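Side-chain contacts in fibrinogen-binding protein (Staphylococcus aureus subsp. aureus, PDB 3T49), which probably blocks the C3 convertases of the host complement system as a secreted virulence factor of the SCIN family: residues 7-12 against 58-63; 15-20 against 36-41. All blocks are in the same frame, centred on the assembly; numbering follows the deposited sequence.

In the fold
The chain is almost entirely helical and folds as an up-down-up three-helix bundle: helices 5-13 and 16-22 in succession, then helix 28-47, then helix 50-72. Successive arms run antiparallel, the first and last the same way. Contact 1 joins the first arm to the last, contact 2 joins it to the middle one, and both segments of contact 2 fall between those of contact 1 in sequence. Their centres lie about 9 Å apart, close to the centre of the chain, and they meet directly: L9 CD1 is 3.8 Å from A41 CB, and L60 CD2 is 3.8 Å from N37 CB. Contact 1 is mainly apolar, contact 2 polar, which fastens the broken first arm in two different ways.

Contact 1. Residues 7-12 against 58-63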
loop_
_atom_site.group_PDB
_atom_site.type_symbol
_atom_site.label_atom_id
_atom_site.label_comp_id
_atom_site.label_asym_id
_atom_site.label_seq_id
_atom_site.Cartn_x
_atom_site.Cartn_y
_atom_site.Cartn_z
ATOM N N GLU A 7 -1.891 10.917 8.282
ATOM C CA GLU A 7 -3.063 10.202 8.739
ATOM C C GLU A 7 -3.624 9.361 7.597
ATOM O O GLU A 7 -3.990 8.196 7.798
ATOM C CB GLU A 7 -4.141 11.185 9.220
ATOM C CG GLU A 7 -5.412 10.460 9.662
ATOM C CD GLU A 7 -6.477 11.390 10.246
ATOM O OE1 GLU A 7 -6.264 12.626 10.271
ATOM O OE2 GLU A 7 -7.532 10.876 10.682
ATOM N N GLU A 8 -3.650 9.945 6.408
ATOM C CA GLU A 8 -4.185 9.274 5.214
ATOM C C GLU A 8 -3.334 8.033 4.939
ATOM O O GLU A 8 -3.834 6.932 4.657
ATOM C CB GLU A 8 -4.179 10.199 3.994
ATOM C CG GLU A 8 -5.156 11.389 4.075
ATOM C CD GLU A 8 -5.042 12.310 2.864
ATOM O OE1 GLU A 8 -3.935 12.386 2.277
ATOM O OE2 GLU A 8 -6.053 12.958 2.502
ATOM N N LEU A 9 -2.030 8.173 5.095
ATOM C CA LEU A 9 -1.121 7.069 4.812
ATOM C C LEU A 9 -1.264 5.978 5.859
ATOM O O LEU A 9 -1.273 4.799 5.512
ATOM C CB LEU A 9 0.303 7.582 4.723
ATOM C CG LEU A 9 1.362 6.552 4.396
ATOM C CD1 LEU A 9 1.049 5.761 3.118
ATOM C CD2 LEU A 9 2.713 7.237 4.302
ATOM N N ARG A 10 -1.400 6.309 7.140
ATOM C CA ARG A 10 -1.641 5.294 8.149
ATOM C C ARG A 10 -2.944 4.512 7.871
ATOM O O ARG A 10 -2.967 3.288 8.042
ATOM C CB ARG A 10 -1.633 5.944 9.554
ATOM C CG ARG A 10 -1.832 4.962 10.742
ATOM C CD ARG A 10 -0.994 3.681 10.694
ATOM N NE ARG A 10 0.445 3.911 10.880
ATOM C CZ ARG A 10 1.376 2.962 10.926
ATOM N NH1 ARG A 10 1.043 1.687 10.763
ATOM N NH2 ARG A 10 2.652 3.278 11.103
ATOM N N THR A 11 -3.996 5.209 7.464
ATOM C CA THR A 11 -5.259 4.550 7.132
ATOM C C THR A 11 -5.028 3.524 6.030
ATOM O O THR A 11 -5.541 2.400 6.098
ATOM C CB THR A 11 -6.311 5.566 6.741
ATOM O OG1 THR A 11 -6.632 6.351 7.913
ATOM C CG2 THR A 11 -7.584 4.901 6.228
ATOM N N LEU A 12 -4.246 3.879 5.013
ATOM C CA LEU A 12 -3.936 2.911 3.948
ATOM C C LEU A 12 -3.125 1.753 4.486
ATOM O O LEU A 12 -3.382 0.592 4.123
ATOM C CB LEU A 12 -3.229 3.584 2.770
ATOM C CG LEU A 12 -4.108 4.505 1.956
ATOM C CD1 LEU A 12 -3.215 5.434 1.142
ATOM C CD2 LEU A 12 -5.058 3.786 1.045
ATOM N N VAL A 58 0.152 7.112 -3.047
ATOM C CA VAL A 58 -0.270 6.872 -4.417
ATOM C C VAL A 58 -0.042 5.401 -4.780
ATOM O O VAL A 58 -0.907 4.782 -5.418
ATOM C CB VAL A 58 0.470 7.821 -5.384
ATOM C CG1 VAL A 58 0.225 7.445 -6.836
ATOM C CG2 VAL A 58 0.040 9.262 -5.132
ATOM N N ALA A 59 1.077 4.842 -4.382
ATOM C CA ALA A 59 1.386 3.461 -4.748
ATOM C C ALA A 59 0.431 2.491 -4.086
ATOM O O ALA A 59 -0.032 1.526 -4.705
ATOM C CB ALA A 59 2.799 3.117 -4.390
ATOM N N LEU A 60 0.148 2.679 -2.820
ATOM C CA LEU A 60 -0.800 1.813 -2.127
ATOM C C LEU A 60 -2.207 1.947 -2.711
ATOM O O LEU A 60 -2.893 0.950 -2.938
ATOM C CB LEU A 60 -0.808 2.081 -0.611
ATOM C CG LEU A 60 0.426 1.576 0.132
ATOM C CD1 LEU A 60 0.438 2.133 1.558
ATOM C CD2 LEU A 60 0.460 0.044 0.126
ATOM N N GLU A 61 -2.688 3.160 -2.945
ATOM C CA GLU A 61 -3.985 3.341 -3.587
ATOM C C GLU A 61 -4.018 2.609 -4.925
ATOM O O GLU A 61 -5.022 1.952 -5.265
ATOM C CB GLU A 61 -4.295 4.843 -3.788
ATOM C CG GLU A 61 -4.568 5.549 -2.481
ATOM C CD GLU A 61 -4.710 7.043 -2.633
ATOM O OE1 GLU A 61 -4.290 7.564 -3.688
ATOM O OE2 GLU A 61 -5.200 7.685 -1.673
ATOM N N LYS A 62 -2.945 2.692 -5.689
ATOM C CA LYS A 62 -2.892 2.079 -7.013
ATOM C C LYS A 62 -2.985 0.542 -6.891
ATOM O O LYS A 62 -3.765 -0.099 -7.616
ATOM C CB LYS A 62 -1.605 2.470 -7.742
ATOM C CG LYS A 62 -1.453 1.883 -9.151
ATOM C CD LYS A 62 -0.131 2.373 -9.781
ATOM C CE LYS A 62 0.052 1.880 -11.212
ATOM N NZ LYS A 62 0.534 0.473 -11.237
ATOM N N ILE A 63 -2.171 -0.068 -6.023
ATOM C CA ILE A 63 -2.150 -1.532 -5.931
ATOM C C ILE A 63 -3.459 -2.066 -5.320
ATOM O O ILE A 63 -3.956 -3.116 -5.742
ATOM C CB ILE A 63 -0.873 -2.056 -5.196
ATOM C CG1 ILE A 63 -0.614 -3.550 -5.487
ATOM C CG2 ILE A 63 -0.951 -1.810 -3.678
ATOM C CD1 ILE A 63 -0.234 -3.844 -6.924
#
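L12 reaches from segment 7-12 to both L60 and E61, and its side chain divides its contacts, CB to the leucine and the two methyls to the glutamate. That CB lies 4.1 Å from the methyl CD1 of L60. With chi1 at -70°, CG stands beside the backbone N and anti to the carbonyl carbon, and both methyls end up against the side of E61. There L12 CD1 lies 3.9 Å from E61 CG, while L12 CD2 is 4.0 Å from the same methylene. L12 CD1 also comes within 4.1 Å of E61 OE2, a van der Waals approach. The two side chains cross at about a right angle, and glutamate suits this border because its aliphatic stem covers the leucine while its carboxylate stays at the exposed margin.

Together the segments give one interface of a three-helix bundle, between the first and last arms. Both run in the same general direction, their axes 10.3 Å apart at closest approach and inclined at 36°, a spacing that branched leucines can bridge. Deeper in, L9 adds a second layer. Its CG lies anti to the backbone N (chi1 -178°), which carries the side-chain end nearer to segment 58-63, and L9 CD1 meets L60 CD1 at 4.0 Å. The single methyl L60 CD1 therefore touches both L9 and L12. L9, a buried leucine, faces both other arms, and on helix 50-72 it also packs on M53 and A56. On the outer side E8 and E61 keep their carboxylates apart, and E8 makes a long, weak ion pair with K57.

Contact 2. Residues 15-20 against 36-41; sequences KSNVYA and MNEYRA
E38 carries the contact from segment 36-41, reaching S16 and N17 at the start of helix 16-22. N37, the residue just before it, faces A59 of helix 50-72 instead, and its ND2 donates to the carbonyl of T33. E38 itself points toward segment 15-20. Its CG sits beside the backbone N (chi1 -73°) and the chain beyond is extended, which brings the carboxylate to the start of helix 16-22. On the way E38 CG passes 3.8 Å from S16 CB, and at the end E38 OE2 lies 3.4 Å from that same CB. S16 is small enough to let the glutamate lie close alongside. In this conformer S16 OG is 3.3 Å from E38 OE2 and hydrogen-bonds back to the carbonyl of L13, but both points are tentative because a second conformer is modelled.

This is the seam between the first and middle arms of the three-helix bundle, placed where the first arm restarts after the break between helices 5-13 and 16-22. A water donates to E38 OE2 at 2.7 Å. It probably bridges to N17 OD1 as well, though the 2.5 Å between that oxygen and the water is doubtfully short. The direct separation of N17 OD1 and E38 OE2 is 3.7 Å, and a water can supply the protons that two acceptors lack. The amide and carboxylate planes stand 83° apart. The N-terminal end of helix 16-22, where S16 and N17 lie, may favour the ionised form of E38. Farther along, A41 turns to L13 and A56, where its single methyl permits close packing.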
loop_
_atom_site.group_PDB
_atom_site.type_symbol
_atom_site.label_atom_id
_atom_site.label_comp_id
_atom_site.label_asym_id
_atom_site.label_seq_id
_atom_site.Cartn_x
_atom_site.Cartn_y
_atom_site.Cartn_z
ATOM N N LYS A 15 -4.838 -1.266 6.103
ATOM C CA LYS A 15 -5.416 -2.296 5.228
ATOM C C LYS A 15 -4.375 -3.164 4.542
ATOM O O LYS A 15 -4.730 -4.101 3.829
ATOM C CB LYS A 15 -6.268 -1.643 4.139
ATOM C CG LYS A 15 -7.208 -0.593 4.635
ATOM C CD LYS A 15 -8.042 -0.054 3.467
ATOM C CE LYS A 15 -8.464 1.407 3.683
ATOM N NZ LYS A 15 -9.133 1.592 4.980
ATOM N N SER A 16 -3.100 -2.876 4.729
ATOM C CA SER A 16 -2.074 -3.548 3.929
ATOM C C SER A 16 -1.964 -5.046 4.155
ATOM O O SER A 16 -1.759 -5.798 3.205
ATOM C CB SER A 16 -0.702 -2.867 4.093
ATOM O OG SER A 16 -0.241 -2.911 5.443
ATOM N N ASN A 17 -2.074 -5.498 5.401
ATOM C CA ASN A 17 -1.969 -6.945 5.631
ATOM C C ASN A 17 -3.164 -7.723 5.075
ATOM O O ASN A 17 -3.036 -8.821 4.575
ATOM C CB ASN A 17 -1.766 -7.247 7.123
ATOM C CG ASN A 17 -0.423 -6.760 7.651
ATOM O OD1 ASN A 17 0.610 -6.975 7.037
ATOM N ND2 ASN A 17 -0.447 -6.079 8.781
ATOM N N VAL A 18 -4.344 -7.121 5.166
ATOM C CA VAL A 18 -5.546 -7.679 4.587
ATOM C C VAL A 18 -5.354 -7.818 3.067
ATOM O O VAL A 18 -5.639 -8.865 2.471
ATOM C CB VAL A 18 -6.779 -6.796 4.935
ATOM C CG1 VAL A 18 -7.919 -7.017 3.990
ATOM C CG2 VAL A 18 -7.237 -7.083 6.372
ATOM N N TYR A 19 -4.890 -6.759 2.406
ATOM C CA TYR A 19 -4.686 -6.832 0.979
ATOM C C TYR A 19 -3.595 -7.838 0.630
ATOM O O TYR A 19 -3.734 -8.537 -0.365
ATOM C CB TYR A 19 -4.386 -5.435 0.376
ATOM C CG TYR A 19 -5.638 -4.701 -0.040
ATOM C CD1 TYR A 19 -6.384 -3.972 0.870
ATOM C CD2 TYR A 19 -6.115 -4.801 -1.334
ATOM C CE1 TYR A 19 -7.565 -3.335 0.502
ATOM C CE2 TYR A 19 -7.284 -4.181 -1.702
ATOM C CZ TYR A 19 -7.993 -3.457 -0.788
ATOM O OH TYR A 19 -9.172 -2.819 -1.145
ATOM N N ALA A 20 -2.555 -7.948 1.446
ATOM C CA ALA A 20 -1.500 -8.937 1.178
ATOM C C ALA A 20 -2.040 -10.348 1.255
ATOM O O ALA A 20 -1.654 -11.204 0.449
ATOM C CB ALA A 20 -0.315 -8.749 2.142
ATOM N N MET A 36 6.759 -3.869 -0.478
ATOM C CA MET A 36 7.655 -2.760 -0.764
ATOM C C MET A 36 7.083 -1.452 -0.214
ATOM O O MET A 36 7.794 -0.640 0.392
ATOM C CB MET A 36 7.906 -2.626 -2.271
ATOM C CG MET A 36 8.693 -1.395 -2.670
ATOM S SD MET A 36 10.364 -1.368 -2.089
ATOM C CE MET A 36 11.141 -2.383 -3.341
ATOM N N ASN A 37 5.803 -1.237 -0.460
ATOM C CA ASN A 37 5.224 0.013 -0.023
ATOM C C ASN A 37 4.899 0.074 1.444
ATOM O O ASN A 37 4.835 1.165 1.987
ATOM C CB ASN A 37 4.073 0.377 -0.914
ATOM C CG ASN A 37 4.566 0.899 -2.240
ATOM O OD1 ASN A 37 5.102 2.009 -2.317
ATOM N ND2 ASN A 37 4.435 0.097 -3.282
ATOM N N GLU A 38 4.763 -1.066 2.111
ATOM C CA GLU A 38 4.708 -1.068 3.559
ATOM C C GLU A 38 5.996 -0.516 4.088
ATOM O O GLU A 38 6.016 0.339 4.974
ATOM C CB GLU A 38 4.517 -2.480 4.100
ATOM C CG GLU A 38 3.124 -3.018 3.881
ATOM C CD GLU A 38 2.981 -4.457 4.337
ATOM O OE1 GLU A 38 3.925 -5.015 4.956
ATOM O OE2 GLU A 38 1.916 -5.052 4.106
ATOM N N TYR A 39 7.107 -1.007 3.560
ATOM C CA TYR A 39 8.418 -0.541 4.002
ATOM C C TYR A 39 8.597 0.950 3.752
ATOM O O TYR A 39 9.031 1.698 4.641
ATOM C CB TYR A 39 9.520 -1.338 3.288
ATOM C CG TYR A 39 10.902 -0.765 3.438
ATOM C CD1 TYR A 39 11.618 -0.950 4.590
ATOM C CD2 TYR A 39 11.463 -0.016 2.419
ATOM C CE1 TYR A 39 12.905 -0.427 4.731
ATOM C CE2 TYR A 39 12.749 0.515 2.547
ATOM C CZ TYR A 39 13.448 0.303 3.713
ATOM O OH TYR A 39 14.722 0.824 3.863
ATOM N N ARG A 40 8.275 1.396 2.542
ATOM C CA ARG A 40 8.478 2.796 2.185
ATOM C C ARG A 40 7.556 3.691 3.003
ATOM O O ARG A 40 7.993 4.743 3.463
ATOM C CB ARG A 40 8.223 2.999 0.694
ATOM C CG ARG A 40 9.270 2.373 -0.195
ATOM C CD ARG A 40 8.983 2.638 -1.646
ATOM N NE ARG A 40 10.111 2.194 -2.456
ATOM C CZ ARG A 40 10.047 1.954 -3.755
ATOM N NH1 ARG A 40 8.900 2.077 -4.386
ATOM N NH2 ARG A 40 11.129 1.558 -4.415
ATOM N N ALA A 41 6.305 3.290 3.194
ATOM C CA ALA A 41 5.344 4.087 3.993
ATOM C C ALA A 41 5.782 4.202 5.434
ATOM O O ALA A 41 5.774 5.303 6.022
ATOM C CB ALA A 41 3.968 3.480 3.948
HETATM O O HOH W 1 1.717 -7.591 4.908
#